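Local coordinates for PaxB (Photorhabdus luminescens, PDB 6EK4), which probably acts as one component of a two-component alpha-helical pore-forming toxin of the YaxAB type, made in soluble form and inserting into membranes, at residues 312-315 with 316-320. Sequence-based numbering, arbitrary orientation.
Sequences FAKQ and LQNTI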
ATOM      1  N   PHE A 312      -3.447 -32.460 -10.832  1.00 73.31           N
ATOM      2  CA  PHE A 312      -4.608 -33.340 -10.661  1.00 73.31           C
ATOM      3  C   PHE A 312      -5.026 -34.001 -11.974  1.00 73.95           C
ATOM      4  O   PHE A 312      -5.356 -35.186 -12.000  1.00 73.92           O
ATOM      5  CB  PHE A 312      -5.799 -32.547 -10.100  1.00 72.86           C
ATOM      6  CG  PHE A 312      -5.789 -32.378  -8.600  1.00 73.02           C
ATOM      7  CD1 PHE A 312      -4.600 -32.326  -7.877  1.00 73.63           C
ATOM      8  CD2 PHE A 312      -6.988 -32.239  -7.912  1.00 72.56           C
ATOM      9  CE1 PHE A 312      -4.615 -32.160  -6.503  1.00 74.18           C
ATOM     10  CE2 PHE A 312      -7.006 -32.071  -6.539  1.00 72.77           C
ATOM     11  CZ  PHE A 312      -5.818 -32.032  -5.834  1.00 73.73           C
ATOM     12  N   ALA A 313      -5.011 -33.226 -13.057  1.00 75.06           N
ATOM     13  CA  ALA A 313      -5.421 -33.717 -14.373  1.00 75.90           C
ATOM     14  C   ALA A 313      -4.459 -34.774 -14.913  1.00 77.66           C
ATOM     15  O   ALA A 313      -4.884 -35.857 -15.315  1.00 78.87           O
ATOM     16  CB  ALA A 313      -5.530 -32.559 -15.355  1.00 75.64           C
ATOM     17  N   LYS A 314      -3.169 -34.455 -14.912  1.00 79.47           N
ATOM     18  CA  LYS A 314      -2.143 -35.361 -15.432  1.00 81.47           C
ATOM     19  C   LYS A 314      -1.966 -36.610 -14.560  1.00 81.29           C
ATOM     20  O   LYS A 314      -1.534 -37.653 -15.049  1.00 81.68           O
ATOM     21  CB  LYS A 314      -0.810 -34.619 -15.581  1.00 83.87           C
ATOM     22  CG  LYS A 314       0.282 -35.413 -16.286  1.00 86.60           C
ATOM     23  CD  LYS A 314       1.215 -34.498 -17.069  1.00 88.67           C
ATOM     24  CE  LYS A 314       2.550 -35.163 -17.369  1.00 90.95           C
ATOM     25  NZ  LYS A 314       3.500 -35.046 -16.226  1.00 91.68           N
ATOM     26  N   GLN A 315      -2.306 -36.499 -13.278  1.00 80.74           N
ATOM     27  CA  GLN A 315      -2.253 -37.637 -12.357  1.00 80.99           C
ATOM     28  C   GLN A 315      -3.315 -38.677 -12.719  1.00 81.32           C
ATOM     29  O   GLN A 315      -3.043 -39.880 -12.721  1.00 82.14           O
ATOM     30  CB  GLN A 315      -2.449 -37.162 -10.915  1.00 80.56           C
ATOM     31  CG  GLN A 315      -2.073 -38.183  -9.857  1.00 81.44           C
ATOM     32  CD  GLN A 315      -2.102 -37.604  -8.453  1.00 81.65           C
ATOM     33  OE1 GLN A 315      -2.851 -36.668  -8.170  1.00 80.26           O
ATOM     34  NE2 GLN A 315      -1.284 -38.160  -7.564  1.00 83.15           N
ATOM     35  N   LEU A 316      -4.520 -38.203 -13.027  1.00 80.59           N
ATOM     36  CA  LEU A 316      -5.610 -39.072 -13.473  1.00 80.11           C
ATOM     37  C   LEU A 316      -5.399 -39.542 -14.912  1.00 80.74           C
ATOM     38  O   LEU A 316      -5.871 -40.616 -15.291  1.00 80.81           O
ATOM     39  CB  LEU A 316      -6.956 -38.349 -13.360  1.00 79.15           C
ATOM     40  CG  LEU A 316      -7.375 -37.912 -11.953  1.00 79.12           C
ATOM     41  CD1 LEU A 316      -8.597 -37.011 -12.014  1.00 78.50           C
ATOM     42  CD2 LEU A 316      -7.648 -39.114 -11.063  1.00 79.72           C
ATOM     43  N   GLN A 317      -4.700 -38.735 -15.708  1.00 81.71           N
ATOM     44  CA  GLN A 317      -4.383 -39.090 -17.093  1.00 83.20           C
ATOM     45  C   GLN A 317      -3.470 -40.314 -17.146  1.00 85.24           C
ATOM     46  O   GLN A 317      -3.718 -41.246 -17.909  1.00 86.03           O
ATOM     47  CB  GLN A 317      -3.715 -37.911 -17.811  1.00 83.62           C
ATOM     48  CG  GLN A 317      -3.506 -38.106 -19.308  1.00 84.17           C
ATOM     49  CD  GLN A 317      -4.808 -38.209 -20.082  1.00 83.44           C
ATOM     50  OE1 GLN A 317      -5.765 -37.486 -19.810  1.00 82.20           O
ATOM     51  NE2 GLN A 317      -4.846 -39.108 -21.058  1.00 84.41           N
ATOM     52  N   ASN A 318      -2.425 -40.305 -16.321  1.00 86.82           N
ATOM     53  CA  ASN A 318      -1.462 -41.408 -16.271  1.00 89.14           C
ATOM     54  C   ASN A 318      -2.056 -42.708 -15.723  1.00 90.32           C
ATOM     55  O   ASN A 318      -1.524 -43.790 -15.974  1.00 92.13           O
ATOM     56  CB  ASN A 318      -0.233 -41.009 -15.444  1.00 90.05           C
ATOM     57  CG  ASN A 318       0.554 -39.870 -16.073  1.00 90.39           C
ATOM     58  OD1 ASN A 318       0.471 -39.631 -17.278  1.00 90.50           O
ATOM     59  ND2 ASN A 318       1.324 -39.160 -15.254  1.00 90.84           N
ATOM     60  N   THR A 319      -3.153 -42.595 -14.976  1.00 89.91           N
ATOM     61  CA  THR A 319      -3.869 -43.762 -14.467  1.00 90.41           C
ATOM     62  C   THR A 319      -4.619 -44.494 -15.586  1.00 90.62           C
ATOM     63  O   THR A 319      -4.746 -45.719 -15.550  1.00 91.11           O
ATOM     64  CB  THR A 319      -4.871 -43.368 -13.363  1.00 89.75           C
ATOM     65  OG1 THR A 319      -4.210 -42.563 -12.379  1.00 90.65           O
ATOM     66  CG2 THR A 319      -5.460 -44.602 -12.687  1.00 90.47           C
ATOM     67  N   ILE A 320      -5.106 -43.742 -16.573  1.00 90.48           N
ATOM     68  CA  ILE A 320      -5.890 -44.313 -17.674  1.00 90.53           C
ATOM     69  C   ILE A 320      -5.155 -44.339 -19.023  1.00 91.89           C
ATOM     70  O   ILE A 320      -5.758 -44.673 -20.044  1.00 91.72           O
ATOM     71  CB  ILE A 320      -7.251 -43.590 -17.835  1.00 89.44           C
ATOM     72  CG1 ILE A 320      -7.069 -42.148 -18.326  1.00 89.10           C
ATOM     73  CG2 ILE A 320      -8.018 -43.614 -16.520  1.00 88.94           C
ATOM     74  CD1 ILE A 320      -8.354 -41.505 -18.801  1.00 88.48           C
TER
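Toward the C-terminal part of the long helix 247-321, three i to i+4 backbone bonds identify the turns from F312 to N318 as alpha-helical. L316 N donates to F312 O at 3.3 Å through a fairly straight N-H. Q317 N reaches A313 O at 2.9 Å and lies in the carbonyl plane, although its N-H is more bent, at 141°. N318 N meets K314 O at 3.1 Å, the donor standing 37° above that carbonyl plane. The next link in the series passes through a side chain: T319 OG1 donates to Q315 O at 2.9 Å, only slightly tilted from the carbonyl plane. A chi1 of -50° holds this hydroxyl beside the backbone N of T319 and turns it back toward the preceding turn, while CG2 takes the position anti to that N. Bonds of i to i+3 span appear at T319 and I320: T319 N approaches L316 O in a weak bond, and I320 N has a bond to Q317 O besides a weak one to L316 O.

CG and CD1 of L316 come close to F312 O, the carbonyl its own N-H also reaches. The same leucine packs on V122 of helix 101-141 and on L329 and I332 of helix 326-348, while the F312 ring meets those of Y14 and F339 at steep angles. Q315 runs extended, with CG anti to the backbone N, and its OE1 is hydrogen-bonded to Y14 OH.

The hydroxyl of the buried T319 thus has an acceptor within its own helix, and Q315 O receives a donor where the backbone bonding pattern changes.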